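Local coordinates for protein superoxide dismutase (Leishmania major, PDB 4F2N) that probably catalyses the dismutation of superoxide to oxygen and hydrogen peroxide at an iron centre, as iron superoxide dismutases do, at residues 124-129 / 223-228; 186-191 / 219-224. One frame throughout, in Å; residues are numbered along the deposited sequence.

Interaction 1: 124-129 / 223-228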
loop_
_atom_site.group_PDB
_atom_site.type_symbol
_atom_site.label_atom_id
_atom_site.label_comp_id
_atom_site.label_asym_id
_atom_site.label_seq_id
_atom_site.Cartn_x
_atom_site.Cartn_y
_atom_site.Cartn_z
ATOM N N LYS B 124 -0.661 -19.402 29.338
ATOM C CA LYS B 124 -1.953 -19.279 29.994
ATOM C C LYS B 124 -2.323 -17.827 30.377
ATOM O O LYS B 124 -3.478 -17.405 30.205
ATOM C CB LYS B 124 -1.992 -20.242 31.207
ATOM C CG LYS B 124 -3.313 -20.297 31.968
ATOM C CD LYS B 124 -4.495 -20.658 31.083
ATOM C CE LYS B 124 -4.346 -22.054 30.503
ATOM N NZ LYS B 124 -5.555 -22.405 29.712
ATOM N N THR B 125 -1.355 -17.049 30.852
ATOM C CA THR B 125 -1.637 -15.653 31.247
ATOM C C THR B 125 -2.261 -14.876 30.082
ATOM O O THR B 125 -3.275 -14.172 30.235
ATOM C CB THR B 125 -0.360 -14.928 31.733
ATOM O OG1 THR B 125 0.090 -15.552 32.934
ATOM C CG2 THR B 125 -0.652 -13.446 32.045
ATOM N N LEU B 126 -1.655 -15.039 28.912
ATOM C CA LEU B 126 -2.103 -14.331 27.703
ATOM C C LEU B 126 -3.442 -14.862 27.220
ATOM O O LEU B 126 -4.329 -14.074 26.886
ATOM C CB LEU B 126 -1.050 -14.416 26.597
ATOM C CG LEU B 126 -1.397 -13.616 25.321
ATOM C CD1 LEU B 126 -1.677 -12.143 25.609
ATOM C CD2 LEU B 126 -0.277 -13.781 24.298
ATOM N N GLU B 127 -3.591 -16.188 27.194
ATOM C CA GLU B 127 -4.852 -16.816 26.813
ATOM C C GLU B 127 -6.038 -16.263 27.625
ATOM O O GLU B 127 -7.055 -15.870 27.049
ATOM C CB GLU B 127 -4.773 -18.333 26.986
ATOM C CG GLU B 127 -5.970 -19.058 26.402
ATOM C CD GLU B 127 -5.795 -20.565 26.446
ATOM O OE1 GLU B 127 -4.909 -21.052 27.191
ATOM O OE2 GLU B 127 -6.547 -21.263 25.735
ATOM N N ASN B 128 -5.889 -16.240 28.957
ATOM C CA ASN B 128 -6.903 -15.690 29.853
ATOM C C ASN B 128 -7.235 -14.228 29.527
ATOM O O ASN B 128 -8.407 -13.847 29.504
ATOM C CB ASN B 128 -6.461 -15.809 31.328
ATOM C CG ASN B 128 -6.398 -17.249 31.816
ATOM O OD1 ASN B 128 -7.040 -18.142 31.259
ATOM N ND2 ASN B 128 -5.631 -17.477 32.876
ATOM N N ALA B 129 -6.199 -13.423 29.273
ATOM C CA ALA B 129 -6.388 -11.984 29.011
ATOM C C ALA B 129 -7.134 -11.755 27.700
ATOM O O ALA B 129 -8.019 -10.899 27.622
ATOM C CB ALA B 129 -5.052 -11.274 28.973
ATOM N N HIS B 223 5.084 -11.631 27.052
ATOM C CA HIS B 223 6.065 -10.742 27.685
ATOM C C HIS B 223 5.663 -9.288 27.513
ATOM O O HIS B 223 5.687 -8.508 28.470
ATOM C CB HIS B 223 7.470 -10.973 27.110
ATOM C CG HIS B 223 8.536 -10.055 27.702
ATOM N ND1 HIS B 223 9.122 -10.297 28.898
ATOM C CD2 HIS B 223 9.092 -8.860 27.226
ATOM C CE1 HIS B 223 10.016 -9.315 29.166
ATOM N NE2 HIS B 223 9.993 -8.441 28.143
ATOM N N MET B 224 5.283 -8.914 26.288
ATOM C CA MET B 224 4.804 -7.553 26.021
ATOM C C MET B 224 3.533 -7.226 26.821
ATOM O O MET B 224 3.378 -6.133 27.374
ATOM C CB MET B 224 4.544 -7.373 24.513
ATOM C CG MET B 224 5.821 -7.379 23.651
ATOM S SD MET B 224 7.059 -6.158 24.164
ATOM C CE MET B 224 6.119 -4.642 24.246
ATOM N N TYR B 225 2.607 -8.165 26.855
ATOM C CA TYR B 225 1.365 -7.960 27.602
ATOM C C TYR B 225 1.634 -7.667 29.090
ATOM O O TYR B 225 1.110 -6.700 29.654
ATOM C CB TYR B 225 0.433 -9.179 27.444
ATOM C CG TYR B 225 -0.760 -9.094 28.366
ATOM C CD1 TYR B 225 -1.829 -8.255 28.066
ATOM C CD2 TYR B 225 -0.783 -9.786 29.587
ATOM C CE1 TYR B 225 -2.927 -8.159 28.912
ATOM C CE2 TYR B 225 -1.865 -9.678 30.455
ATOM C CZ TYR B 225 -2.920 -8.850 30.112
ATOM O OH TYR B 225 -4.000 -8.721 30.954
ATOM N N GLU B 226 2.470 -8.481 29.716
ATOM C CA GLU B 226 2.774 -8.299 31.151
ATOM C C GLU B 226 3.384 -6.930 31.443
ATOM O O GLU B 226 2.938 -6.225 32.364
ATOM C CB GLU B 226 3.644 -9.445 31.672
ATOM C CG GLU B 226 2.843 -10.736 31.795
ATOM C CD GLU B 226 3.687 -12.003 31.931
ATOM O OE1 GLU B 226 4.928 -11.943 31.868
ATOM O OE2 GLU B 226 3.109 -13.090 32.087
ATOM N N ARG B 227 4.379 -6.525 30.652
ATOM C CA ARG B 227 4.996 -5.231 30.897
ATOM C C ARG B 227 4.090 -4.068 30.520
ATOM O O ARG B 227 4.139 -3.050 31.172
ATOM C CB ARG B 227 6.388 -5.090 30.255
ATOM C CG ARG B 227 6.468 -5.187 28.730
ATOM C CD ARG B 227 7.940 -5.320 28.289
ATOM N NE ARG B 227 8.715 -4.090 28.531
ATOM C CZ ARG B 227 8.783 -3.048 27.688
ATOM N NH1 ARG B 227 8.116 -3.056 26.538
ATOM N NH2 ARG B 227 9.507 -1.976 28.002
ATOM N N ALA B 228 3.274 -4.224 29.473
ATOM C CA ALA B 228 2.424 -3.104 29.006
ATOM C C ALA B 228 1.282 -2.798 29.988
ATOM O O ALA B 228 0.896 -1.628 30.137
ATOM C CB ALA B 228 1.873 -3.376 27.605
#
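One bond grips the ammonium NZ of K124: a salt bridge of 2.9 Å to E127 OE1, one turn on in the same helix. Two bends of the same sense, at chi2 and chi3, curl the lysine chain back over the helix, so that NZ meets OE1 from 55° above the carboxylate plane. The contact across the interface is small and mainly apolar. Segments 124-129 and 223-228 have axes 10.0 Å apart and cross at 69°, and Y225 fills the gap. Its CG is anti to the backbone N (chi1 171°), which sends the ring across to A129, where the methyl CB lies against the phenol tip, 3.4 Å from Y225 CZ. Alanine suits this place because a single methyl lets the ring end come close, while tyrosine pairs a greasy ring with a polar tip for a partly exposed site. Nearer the Y225 backbone, L126 CD1 reaches Y225 CB at 4.1 Å. At the exposed rim the extended E226 chain crosses T125 at about a right angle, its OE2 resting 3.8 Å from the T125 CG2 methyl, a loose touch where both polar side chains can also meet solvent. The two helices cross beside the antiparallel sheet of the iron/manganese superoxide dismutase C-terminal domain: L126 also leans on W218, V221 and C222, and Y225 rests on I187 of strand 185-191 and V161 of strand 155-161.

Interaction 2: 186-191 / 219-224. With FE2 (Fe (II) ion), chain N.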
loop_
_atom_site.group_PDB
_atom_site.type_symbol
_atom_site.label_atom_id
_atom_site.label_comp_id
_atom_site.label_asym_id
_atom_site.label_seq_id
_atom_site.Cartn_x
_atom_site.Cartn_y
_atom_site.Cartn_z
ATOM N N PRO B 186 1.498 -1.510 21.882
ATOM C CA PRO B 186 1.413 -2.698 21.031
ATOM C C PRO B 186 1.954 -3.924 21.740
ATOM O O PRO B 186 2.953 -3.824 22.464
ATOM C CB PRO B 186 2.308 -2.326 19.813
ATOM C CG PRO B 186 2.262 -0.817 19.785
ATOM C CD PRO B 186 2.315 -0.442 21.251
ATOM N N ILE B 187 1.296 -5.072 21.535
ATOM C CA ILE B 187 1.804 -6.355 22.003
ATOM C C ILE B 187 1.915 -7.365 20.871
ATOM O O ILE B 187 2.598 -8.377 21.019
ATOM C CB ILE B 187 1.025 -6.933 23.235
ATOM C CG1 ILE B 187 -0.356 -7.459 22.824
ATOM C CG2 ILE B 187 0.923 -5.887 24.353
ATOM C CD1 ILE B 187 -1.147 -8.106 23.956
ATOM N N PHE B 188 1.263 -7.077 19.735
ATOM C CA PHE B 188 1.324 -7.933 18.538
ATOM C C PHE B 188 0.966 -7.115 17.302
ATOM O O PHE B 188 0.145 -6.178 17.388
ATOM C CB PHE B 188 0.361 -9.110 18.658
ATOM C CG PHE B 188 0.367 -9.995 17.427
ATOM C CD1 PHE B 188 1.530 -10.695 17.079
ATOM C CD2 PHE B 188 -0.739 -10.057 16.570
ATOM C CE1 PHE B 188 1.585 -11.472 15.928
ATOM C CE2 PHE B 188 -0.703 -10.864 15.426
ATOM C CZ PHE B 188 0.469 -11.563 15.104
ATOM N N THR B 189 1.613 -7.404 16.182
ATOM C CA THR B 189 1.254 -6.765 14.903
ATOM C C THR B 189 1.307 -7.735 13.731
ATOM O O THR B 189 2.068 -8.714 13.763
ATOM C CB THR B 189 2.133 -5.512 14.596
ATOM O OG1 THR B 189 1.483 -4.716 13.596
ATOM C CG2 THR B 189 3.509 -5.890 14.041
ATOM N N ALA B 190 0.516 -7.457 12.693
ATOM C CA ALA B 190 0.646 -8.147 11.399
ATOM C C ALA B 190 0.817 -7.068 10.354
ATOM O O ALA B 190 0.017 -6.114 10.276
ATOM C CB ALA B 190 -0.596 -8.979 11.096
ATOM N N ASP B 191 1.877 -7.185 9.571
ATOM C CA ASP B 191 2.102 -6.273 8.435
ATOM C C ASP B 191 1.105 -6.648 7.333
ATOM O O ASP B 191 1.058 -7.822 6.926
ATOM C CB ASP B 191 3.538 -6.518 7.920
ATOM C CG ASP B 191 3.999 -5.497 6.898
ATOM O OD1 ASP B 191 3.215 -4.589 6.523
ATOM O OD2 ASP B 191 5.199 -5.575 6.482
ATOM N N GLU B 219 5.061 -16.245 23.229
ATOM C CA GLU B 219 5.863 -15.916 24.427
ATOM C C GLU B 219 6.308 -14.443 24.427
ATOM O O GLU B 219 6.282 -13.772 25.468
ATOM C CB GLU B 219 7.042 -16.886 24.570
ATOM C CG GLU B 219 6.561 -18.315 24.793
ATOM C CD GLU B 219 7.684 -19.335 24.865
ATOM O OE1 GLU B 219 8.847 -18.938 25.085
ATOM O OE2 GLU B 219 7.407 -20.549 24.711
ATOM N N PHE B 220 6.708 -13.935 23.259
ATOM C CA PHE B 220 7.048 -12.525 23.154
ATOM C C PHE B 220 5.796 -11.683 23.365
ATOM O O PHE B 220 5.840 -10.678 24.062
ATOM C CB PHE B 220 7.679 -12.177 21.795
ATOM C CG PHE B 220 7.846 -10.711 21.583
ATOM C CD1 PHE B 220 8.898 -10.018 22.205
ATOM C CD2 PHE B 220 6.943 -10.002 20.784
ATOM C CE1 PHE B 220 9.048 -8.652 22.016
ATOM C CE2 PHE B 220 7.095 -8.633 20.594
ATOM C CZ PHE B 220 8.155 -7.968 21.206
ATOM N N VAL B 221 4.686 -12.074 22.738
ATOM C CA VAL B 221 3.435 -11.318 22.889
ATOM C C VAL B 221 3.063 -11.280 24.391
ATOM O O VAL B 221 2.684 -10.234 24.919
ATOM C CB VAL B 221 2.272 -11.912 22.058
ATOM C CG1 VAL B 221 0.995 -11.108 22.276
ATOM C CG2 VAL B 221 2.636 -11.948 20.566
ATOM N N CYS B 222 3.178 -12.420 25.069
ATOM C CA CYS B 222 2.840 -12.458 26.502
ATOM C C CYS B 222 3.784 -11.590 27.357
ATOM O O CYS B 222 3.337 -10.901 28.284
ATOM C CB CYS B 222 2.804 -13.905 26.998
ATOM S SG CYS B 222 2.196 -14.050 28.696
ATOM N N HIS B 223 5.084 -11.631 27.052
ATOM C CA HIS B 223 6.065 -10.742 27.685
ATOM C C HIS B 223 5.663 -9.288 27.513
ATOM O O HIS B 223 5.687 -8.508 28.470
ATOM C CB HIS B 223 7.470 -10.973 27.110
ATOM C CG HIS B 223 8.536 -10.055 27.702
ATOM N ND1 HIS B 223 9.122 -10.297 28.898
ATOM C CD2 HIS B 223 9.092 -8.860 27.226
ATOM C CE1 HIS B 223 10.016 -9.315 29.166
ATOM N NE2 HIS B 223 9.993 -8.441 28.143
ATOM N N MET B 224 5.283 -8.914 26.288
ATOM C CA MET B 224 4.804 -7.553 26.021
ATOM C C MET B 224 3.533 -7.226 26.821
ATOM O O MET B 224 3.378 -6.133 27.374
ATOM C CB MET B 224 4.544 -7.373 24.513
ATOM C CG MET B 224 5.821 -7.379 23.651
ATOM S SD MET B 224 7.059 -6.158 24.164
ATOM C CE MET B 224 6.119 -4.642 24.246
HETATM FE FE FE2 N . 6.609 -4.639 5.553
HETATM O O HOH W 1 5.427 -2.723 5.730
#
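I187 and V221 meet at about a right angle, with the isopropyl fork of the valine set around the isoleucine carbonyl. V221 CG1 lies 3.4 Å from I187 O, and V221 CA offers the same oxygen a C-H...O contact of 3.6 Å with an angle of 146° at the hydrogen. That oxygen is buried and has no hydrogen-bond partner in the model, so this contact probably compensates only in part. V221 CG2, the other branch, packs 3.9 Å from F188 CD1; a beta-branched valine can thus serve two neighbours at once. The I187 side chain sets out toward the helix, which puts its CB 3.8 Å from M224 CB. With CG1 in the crowded position between N and carbonyl carbon (chi1 73°), CG2 lies against the M224 backbone and CG1 against V221 CG1. The unbranched methionine, bent at chi2 and chi3, brings CE to 3.7 Å from P186 O, and its CG lies over one face of the F220 ring, offset toward the rim. I187 and F188 form a classic beta bulge opposite L159, in the edge strand of the three-stranded antiparallel sheet of the iron/manganese superoxide dismutase C-terminal domain; helix 218-229 packs on I187 and F188. Further along, the same strand delivers D191, whose OD2 binds the iron at 1.9 Å. A water ligand lies 2.3 Å from the iron and gives D191 OD1 a weak hydrogen bond. H58, H108 and H195 supply the remaining ligands, while W193 N, bonded to D191 OD1, probably helps to fix the turn of the carboxylate.

In the fold
Interactions 1 and 2 have centres about 9 Å apart and share helix 218-229, including H223 and M224. Along the chain helix 124-134 comes first, then strand 185-191, and both contacts end on that late helix, which lies between the other two elements. They touch directly where L126 CD2 meets V221 CG1 at 3.6 Å, and the I187 CG2 methyl reaches the backbone N of Y225. Interaction 2 is wholly buried near the middle of the chain, whereas interaction 1 lies farther out and is partly buried. Together they pack helix 124-134, helix 218-229 and strand 185-191 in succession, and the strand at the end of that series runs on to the iron ligand D191.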